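Side-chain contacts in sulfoquinovosidase (Escherichia coli, PDB 5AEG), which hydrolyses sulfoquinovosyl diacylglycerides and simple sulfoquinovosides to release sulfoquinovose, which feeds sulfoglycolysis: residues A[346-351]-A[383-388]; A[471-476]-A[522-527]; A[536-541]-A[545-550]. One frame throughout, in Å; residues are numbered along the deposited sequence.

Contact 1. Residues A[346-351]-A[383-388]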
# COMPACT_ATOMS: atom_id res chain seq x y z
N GLU A 346 27.09 14.48 2.01
CA GLU A 346 28.58 14.61 2.09
C GLU A 346 29.10 13.57 3.09
O GLU A 346 30.04 12.81 2.84
CB GLU A 346 28.92 16.06 2.49
CG GLU A 346 30.43 16.34 2.58
CD GLU A 346 30.75 17.69 3.24
OE1 GLU A 346 29.83 18.56 3.43
OE2 GLU A 346 31.94 17.89 3.56
N GLU A 347 28.46 13.52 4.25
CA GLU A 347 28.78 12.50 5.22
C GLU A 347 28.68 11.06 4.67
O GLU A 347 29.60 10.24 4.83
CB GLU A 347 27.92 12.72 6.46
CG GLU A 347 28.13 11.70 7.56
CD GLU A 347 27.44 12.08 8.87
OE1 GLU A 347 26.32 12.65 8.85
OE2 GLU A 347 28.01 11.78 9.94
N ALA A 348 27.58 10.77 4.01
CA ALA A 348 27.41 9.53 3.29
C ALA A 348 28.51 9.24 2.27
O ALA A 348 29.05 8.13 2.25
CB ALA A 348 26.04 9.52 2.58
N ALA A 349 28.82 10.21 1.42
CA ALA A 349 29.90 10.05 0.44
C ALA A 349 31.19 9.72 1.18
O ALA A 349 31.91 8.82 0.78
CB ALA A 349 30.06 11.27 -0.44
N GLN A 350 31.45 10.39 2.29
CA GLN A 350 32.72 10.15 3.02
C GLN A 350 32.83 8.77 3.60
O GLN A 350 33.94 8.25 3.70
CB GLN A 350 32.90 11.08 4.19
CG GLN A 350 33.17 12.51 3.83
CD GLN A 350 33.01 13.39 5.05
OE1 GLN A 350 33.09 12.91 6.22
NE2 GLN A 350 32.76 14.68 4.82
N HIS A 351 31.72 8.19 4.06
CA HIS A 351 31.78 6.89 4.69
C HIS A 351 31.41 5.70 3.79
O HIS A 351 31.38 4.57 4.27
CB HIS A 351 30.94 6.90 5.93
CG HIS A 351 31.47 7.79 7.00
ND1 HIS A 351 31.43 9.17 6.91
CD2 HIS A 351 32.05 7.50 8.19
CE1 HIS A 351 31.97 9.70 8.00
NE2 HIS A 351 32.34 8.71 8.79
N TYR A 383 22.74 1.78 7.03
CA TYR A 383 21.43 1.51 7.64
C TYR A 383 21.37 2.01 9.05
O TYR A 383 20.45 2.78 9.38
CB TYR A 383 21.12 0.02 7.57
CG TYR A 383 19.80 -0.38 8.15
CD1 TYR A 383 19.67 -0.62 9.51
CD2 TYR A 383 18.68 -0.54 7.35
CE1 TYR A 383 18.47 -1.03 10.07
CE2 TYR A 383 17.46 -0.93 7.90
CZ TYR A 383 17.33 -1.17 9.24
OH TYR A 383 16.11 -1.55 9.77
N ALA A 384 22.37 1.63 9.86
CA ALA A 384 22.55 2.14 11.24
C ALA A 384 22.62 3.64 11.32
O ALA A 384 21.99 4.25 12.20
CB ALA A 384 23.82 1.55 11.91
N TRP A 385 23.39 4.20 10.41
CA TRP A 385 23.60 5.65 10.32
C TRP A 385 22.29 6.38 10.04
O TRP A 385 22.00 7.38 10.63
CB TRP A 385 24.57 5.97 9.18
CG TRP A 385 24.67 7.44 8.72
CD1 TRP A 385 25.26 8.50 9.38
CD2 TRP A 385 24.16 7.98 7.51
NE1 TRP A 385 25.15 9.64 8.64
CE2 TRP A 385 24.48 9.36 7.49
CE3 TRP A 385 23.51 7.44 6.41
CZ2 TRP A 385 24.14 10.17 6.43
CZ3 TRP A 385 23.18 8.24 5.37
CH2 TRP A 385 23.49 9.60 5.38
N PHE A 386 21.55 5.91 9.04
CA PHE A 386 20.32 6.57 8.64
C PHE A 386 19.25 6.40 9.71
O PHE A 386 18.49 7.31 9.98
CB PHE A 386 19.86 6.06 7.27
CG PHE A 386 19.10 7.07 6.48
CD1 PHE A 386 19.63 8.32 6.26
CD2 PHE A 386 17.85 6.79 5.99
CE1 PHE A 386 18.97 9.23 5.47
CE2 PHE A 386 17.14 7.75 5.28
CZ PHE A 386 17.68 8.96 4.98
N LYS A 387 19.19 5.25 10.35
CA LYS A 387 18.36 5.10 11.52
C LYS A 387 18.70 6.14 12.63
O LYS A 387 17.83 6.67 13.30
CB LYS A 387 18.42 3.66 11.99
CG LYS A 387 17.72 3.40 13.32
CD LYS A 387 17.20 1.98 13.39
CE LYS A 387 18.19 0.85 13.08
NZ LYS A 387 19.28 0.81 14.07
N GLU A 388 19.99 6.47 12.81
CA GLU A 388 20.37 7.53 13.79
C GLU A 388 19.97 8.88 13.36
O GLU A 388 19.61 9.73 14.20
CB GLU A 388 21.91 7.53 14.12
CG GLU A 388 22.33 6.26 14.87
CD GLU A 388 21.64 6.04 16.22
OE1 GLU A 388 21.57 7.06 16.96
OE2 GLU A 388 21.18 4.88 16.54
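Glu-347 on helix 343-351 meets Trp-385 on helix 380-395, in the TIM-barrel domain. The indole lies at the middle of the contact. Its NE1 donates to Glu-347 OE1 at 3.2 Å, a weak bond by length but fairly straight, with an N-H...O angle of 164°. OE1 sits in the plane of the indole, at its edge, and the carboxylate is turned steeply against the ring, by 77°. The glutamate reaches this far because its chain is extended, with CG swung away from the backbone N (chi1 179°). Farther round the indole, the methyl group of Ala-348 packs against the six-membered ring, CB lying 3.8 Å from CH2 of Trp-385. Tyr-353 also meets the indole, and Ala-348 touches the same tyrosine. One helical turn after Glu-347, His-351 ND1 donates to the carbonyl O of Glu-347 at 3.0 Å. That oxygen also accepts the backbone N of His-351, so two bonds grip it. The side-chain contact is therefore mixed. A partly exposed carboxylate takes up the indole N-H, while the benzo end of the same ring is packed against a buried alanine. One tryptophan joins the two helices by both a polar and an apolar link.

Contact 2. Residues A[471-476]-A[522-527]. With CA (calcium ion), chain D.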
# COMPACT_ATOMS: atom_id res chain seq x y z
N GLY A 471 -0.80 7.19 -1.25
CA GLY A 471 0.07 7.83 -2.21
C GLY A 471 -0.64 8.92 -2.99
O GLY A 471 -1.54 9.51 -2.46
N ASP A 472 -0.27 9.06 -4.26
CA ASP A 472 -0.71 10.21 -5.14
C ASP A 472 -1.94 9.85 -5.88
O ASP A 472 -1.89 9.12 -6.83
CB ASP A 472 0.36 10.62 -6.20
CG ASP A 472 0.87 9.39 -7.12
OD1 ASP A 472 1.54 8.56 -6.40
OD2 ASP A 472 0.62 9.19 -8.44
N GLN A 473 -3.11 10.37 -5.42
CA GLN A 473 -4.27 10.43 -6.27
C GLN A 473 -4.28 11.78 -7.01
O GLN A 473 -3.77 12.77 -6.52
CB GLN A 473 -5.61 10.40 -5.43
CG GLN A 473 -5.96 8.97 -5.04
CD GLN A 473 -5.07 8.47 -3.95
OE1 GLN A 473 -5.08 9.02 -2.85
NE2 GLN A 473 -4.27 7.44 -4.23
N ASN A 474 -4.85 11.78 -8.19
CA ASN A 474 -5.20 13.02 -8.83
C ASN A 474 -6.20 13.79 -7.96
O ASN A 474 -7.04 13.18 -7.29
CB ASN A 474 -5.83 12.77 -10.18
CG ASN A 474 -4.81 12.25 -11.26
OD1 ASN A 474 -3.60 12.24 -11.07
ND2 ASN A 474 -5.34 11.78 -12.38
N VAL A 475 -6.23 15.11 -8.15
CA VAL A 475 -7.33 15.94 -7.59
C VAL A 475 -8.53 15.89 -8.52
O VAL A 475 -9.01 16.93 -8.98
CB VAL A 475 -6.82 17.37 -7.26
CG1 VAL A 475 -5.80 17.30 -6.14
CG2 VAL A 475 -6.29 18.15 -8.46
N ASP A 476 -9.02 14.68 -8.82
CA ASP A 476 -10.09 14.46 -9.78
C ASP A 476 -11.00 13.41 -9.26
O ASP A 476 -10.80 12.89 -8.12
CB ASP A 476 -9.61 14.24 -11.24
CG ASP A 476 -9.03 12.85 -11.54
OD1 ASP A 476 -9.19 11.85 -10.76
OD2 ASP A 476 -8.40 12.75 -12.62
N LEU A 522 -14.44 18.42 0.20
CA LEU A 522 -15.48 18.11 1.18
C LEU A 522 -15.98 16.68 1.07
O LEU A 522 -16.14 16.02 2.10
CB LEU A 522 -16.66 19.11 1.07
CG LEU A 522 -16.26 20.59 1.26
CD1 LEU A 522 -17.50 21.42 1.52
CD2 LEU A 522 -15.27 20.88 2.32
N ARG A 523 -16.16 16.18 -0.14
CA ARG A 523 -16.49 14.76 -0.31
C ARG A 523 -15.35 13.82 0.20
O ARG A 523 -15.61 12.76 0.75
CB ARG A 523 -16.75 14.48 -1.76
CG ARG A 523 -18.08 14.93 -2.23
CD ARG A 523 -19.23 14.19 -1.64
NE ARG A 523 -20.43 14.44 -2.47
CZ ARG A 523 -21.69 14.20 -2.09
NH1 ARG A 523 -21.92 13.70 -0.91
NH2 ARG A 523 -22.71 14.47 -2.92
N TRP A 524 -14.08 14.24 0.02
CA TRP A 524 -12.99 13.44 0.48
C TRP A 524 -12.91 13.46 1.99
O TRP A 524 -12.59 12.45 2.63
CB TRP A 524 -11.65 13.89 -0.14
CG TRP A 524 -10.70 12.80 -0.42
CD1 TRP A 524 -10.18 11.89 0.43
CD2 TRP A 524 -10.05 12.59 -1.66
NE1 TRP A 524 -9.25 11.08 -0.20
CE2 TRP A 524 -9.15 11.47 -1.49
CE3 TRP A 524 -10.13 13.23 -2.87
CZ2 TRP A 524 -8.36 10.98 -2.50
CZ3 TRP A 524 -9.34 12.71 -3.94
CH2 TRP A 524 -8.48 11.60 -3.73
N CYS A 525 -13.23 14.62 2.59
CA CYS A 525 -13.29 14.72 4.02
C CYS A 525 -14.36 13.76 4.55
O CYS A 525 -14.16 13.13 5.58
CB CYS A 525 -13.60 16.18 4.45
SG CYS A 525 -13.45 16.39 6.24
N ASP A 526 -15.51 13.68 3.88
CA ASP A 526 -16.58 12.75 4.32
C ASP A 526 -16.10 11.27 4.33
O ASP A 526 -16.53 10.45 5.15
CB ASP A 526 -17.77 12.85 3.41
CG ASP A 526 -18.63 14.11 3.62
OD1 ASP A 526 -18.30 14.92 4.53
OD2 ASP A 526 -19.60 14.23 2.77
N PHE A 527 -15.28 10.92 3.34
CA PHE A 527 -14.74 9.58 3.22
C PHE A 527 -13.75 9.31 4.35
O PHE A 527 -13.89 8.34 5.12
CB PHE A 527 -14.10 9.47 1.81
CG PHE A 527 -13.23 8.24 1.56
CD1 PHE A 527 -13.43 7.02 2.16
CD2 PHE A 527 -12.19 8.36 0.64
CE1 PHE A 527 -12.61 5.95 1.83
CE2 PHE A 527 -11.46 7.26 0.23
CZ PHE A 527 -11.63 6.06 0.83
CA CA D . -1.60 8.61 -9.15
O HOH W 1 -1.79 10.97 -9.51
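Trp-524 meets Gln-473 with the edge of its indole, and its first torsion is unusual: chi1 is -145°, well off a staggered position. This is the (beta/alpha)8 barrel of family GH31. Trp-524 lies on helix 518-528, and Gln-473 on the loop that follows strand 468-469. That loop carries Asp-472, inferred to be the proton donor. CH2 of the ring comes to 3.5 Å from Gln-473 CB. Gln-473 CG lies in the ring plane at the same edge, 3.9 Å from CH2 of Trp-524. The glutamine chain bends at chi2 (74°), and its amide is turned 33° from the indole. NE2 of this amide bonds to Ala-470 O, within the same loop. At the other end of the ring system, Trp-524 NE1 bonds to Ser-503 OG on strand 501-505. No hydrogen bond crosses the contact, which is buried packing. An alanine in place of Trp-524 would probably leave a gap beside Gln-473 CB and CG, and Ser-503 OG without its indole partner. Asn-474 O, which accepts a weak bond from Asp-476 N in an inverse gamma turn centred on Val-475, also lies at the ring edge, 4.1 Å from CZ3 of Trp-524. The loop also binds calcium through O and OD2 of Asp-472, with Gln-153, Gly-154 and Asp-481. A water on the same calcium ion donates to Asn-474 OD1 at 2.7 Å.

Contact 3. Residues A[536-541]-A[545-550]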
# COMPACT_ATOMS: atom_id res chain seq x y z
N THR A 536 -4.75 15.96 5.93
CA THR A 536 -4.82 16.69 4.71
C THR A 536 -3.47 16.86 4.01
O THR A 536 -2.39 16.49 4.56
CB THR A 536 -5.48 18.06 4.94
OG1 THR A 536 -4.56 18.96 5.51
CG2 THR A 536 -6.72 17.98 5.84
N HIS A 537 -3.55 17.30 2.78
CA HIS A 537 -2.36 17.58 1.97
C HIS A 537 -2.63 18.82 1.14
O HIS A 537 -3.71 18.95 0.56
CB HIS A 537 -2.05 16.43 0.98
CG HIS A 537 -0.59 16.33 0.58
ND1 HIS A 537 0.14 17.40 0.10
CD2 HIS A 537 0.28 15.27 0.58
CE1 HIS A 537 1.37 17.03 -0.19
NE2 HIS A 537 1.49 15.75 0.12
N GLU A 538 -1.67 19.75 1.07
CA GLU A 538 -1.88 20.88 0.15
C GLU A 538 -1.86 20.53 -1.33
O GLU A 538 -2.47 21.22 -2.16
CB GLU A 538 -0.88 21.99 0.43
CG GLU A 538 -1.02 22.59 1.83
CD GLU A 538 -0.04 23.77 2.09
OE1 GLU A 538 0.96 23.91 1.33
OE2 GLU A 538 -0.25 24.52 3.11
N GLY A 539 -1.28 19.39 -1.69
CA GLY A 539 -1.03 19.01 -3.10
C GLY A 539 0.28 19.61 -3.62
O GLY A 539 0.88 20.50 -2.99
N ASN A 540 0.72 19.18 -4.79
CA ASN A 540 2.03 19.65 -5.28
C ASN A 540 2.04 21.12 -5.70
O ASN A 540 3.14 21.71 -5.73
CB ASN A 540 2.62 18.82 -6.40
CG ASN A 540 1.72 18.73 -7.60
OD1 ASN A 540 0.65 18.20 -7.50
ND2 ASN A 540 2.10 19.35 -8.73
N ARG A 541 0.89 21.65 -6.03
CA ARG A 541 0.65 23.13 -6.44
C ARG A 541 -0.40 23.74 -5.54
O ARG A 541 -1.61 23.83 -5.91
CB ARG A 541 0.26 23.25 -7.89
CG ARG A 541 1.38 22.94 -8.91
CD ARG A 541 0.81 23.08 -10.34
NE ARG A 541 1.77 22.56 -11.33
CZ ARG A 541 1.51 22.28 -12.61
NH1 ARG A 541 0.30 22.38 -13.13
NH2 ARG A 541 2.51 21.82 -13.37
N ASN A 545 -5.23 24.69 -5.57
CA ASN A 545 -6.21 23.79 -4.95
C ASN A 545 -6.97 24.50 -3.84
O ASN A 545 -6.38 25.25 -3.05
CB ASN A 545 -5.39 22.62 -4.31
CG ASN A 545 -4.80 21.65 -5.35
OD1 ASN A 545 -5.31 21.49 -6.45
ND2 ASN A 545 -3.74 21.00 -4.98
N TRP A 546 -8.21 24.10 -3.68
CA TRP A 546 -9.02 24.49 -2.49
C TRP A 546 -8.48 23.78 -1.27
O TRP A 546 -8.18 22.57 -1.34
CB TRP A 546 -10.48 24.15 -2.73
CG TRP A 546 -11.39 24.83 -1.80
CD1 TRP A 546 -11.85 24.41 -0.59
CD2 TRP A 546 -11.86 26.16 -1.98
NE1 TRP A 546 -12.67 25.39 -0.02
CE2 TRP A 546 -12.68 26.48 -0.87
CE3 TRP A 546 -11.69 27.08 -3.00
CZ2 TRP A 546 -13.32 27.73 -0.74
CZ3 TRP A 546 -12.36 28.36 -2.89
CH2 TRP A 546 -13.13 28.66 -1.76
N GLN A 547 -8.26 24.54 -0.20
CA GLN A 547 -7.72 24.01 1.02
C GLN A 547 -8.67 24.00 2.17
O GLN A 547 -9.76 24.58 2.09
CB GLN A 547 -6.47 24.81 1.41
CG GLN A 547 -5.43 24.93 0.30
CD GLN A 547 -4.78 23.59 -0.18
OE1 GLN A 547 -4.93 22.51 0.45
NE2 GLN A 547 -3.99 23.70 -1.26
N PHE A 548 -8.25 23.34 3.26
CA PHE A 548 -9.13 23.13 4.46
C PHE A 548 -9.70 24.43 5.08
O PHE A 548 -10.68 24.40 5.79
CB PHE A 548 -8.46 22.27 5.49
CG PHE A 548 -7.19 22.82 6.07
CD1 PHE A 548 -7.21 23.92 6.92
CD2 PHE A 548 -5.96 22.17 5.83
CE1 PHE A 548 -6.04 24.41 7.51
CE2 PHE A 548 -4.79 22.66 6.39
CZ PHE A 548 -4.82 23.75 7.26
N ASP A 549 -9.02 25.56 4.80
CA ASP A 549 -9.40 26.87 5.35
C ASP A 549 -9.86 27.82 4.27
O ASP A 549 -9.80 29.03 4.45
CB ASP A 549 -8.25 27.44 6.18
CG ASP A 549 -6.93 27.60 5.39
OD1 ASP A 549 -6.85 27.08 4.22
OD2 ASP A 549 -6.03 28.25 5.95
N GLY A 550 -10.36 27.29 3.14
CA GLY A 550 -10.65 28.14 1.98
C GLY A 550 -11.79 29.13 2.25
O GLY A 550 -11.84 30.18 1.65
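Two side-chain amides converge on one backbone carbonyl, that of Glu-538. Gln-547 NE2 donates to Glu-538 O at 3.0 Å in an almost straight bond (176°). The donor lies in the carbonyl plane, on a lone pair. Asn-545 ND2 donates to the same Glu-538 O at 3.1 Å (172°), tilted a little from that plane. Each amide holds the oxygen in its own plane. The glutamine reaches it with a chain bent at chi2 (-63°), and its OE1 comes to lie 3.5 Å from Glu-538 CA. Both amides have further partners: Gln-547 NE2 also bonds to Pro-542 O, Asn-545 OD1 to Arg-516 N and Asn-545 ND2 to Thr-510 OG1. Next in the chain, Gly-539 N donates to His-537 ND1 at 3.0 Å. This bond ties the ring of His-537, which binds the sulfoquinovosyl substrate, to its own loop. Gly-539 CA comes close to Asn-545 ND2, at 3.9 Å, which leaves little room for a CB. Farther out, Thr-536 OG1 packs against the Phe-548 ring, 3.5 Å from CD2. The carboxylate of Glu-538 accepts from Gln-262, and Thr-536 OG1 from Gly-260 N. The two segments run roughly antiparallel in the loop between the last barrel strand, 534-536, and helix 552-567. Trp-546 rests on helix 518-528, while Phe-548 packs on helix 265-277 and on Leu-259 of strand 257-260, the first barrel strand, which lies beside 534-536 and closes the barrel.

How the contacts relate
All three contacts lie in the TIM-barrel domain, in the order 1, 2, 3 along the chain. Contact 1 stands apart, its centre about 37 Å from that of contact 2 and about 34 Å from that of contact 3. It joins helices 343-351 and 380-395, with the side chain of Trp-385 about 11 Å from that of the substrate-binding Trp-304. Contacts 2 and 3 have centres about 11 Å apart and touch, Val-475 CG2 lying 4.0 Å from Asn-545 OD1. Their loops follow strands 468-469 and 534-536 of the same parallel sheet. Helix 518-528 carries Trp-524 and is touched by Trp-546. The inferred proton donor and substrate-binding histidine thus sit on two loops that pack together.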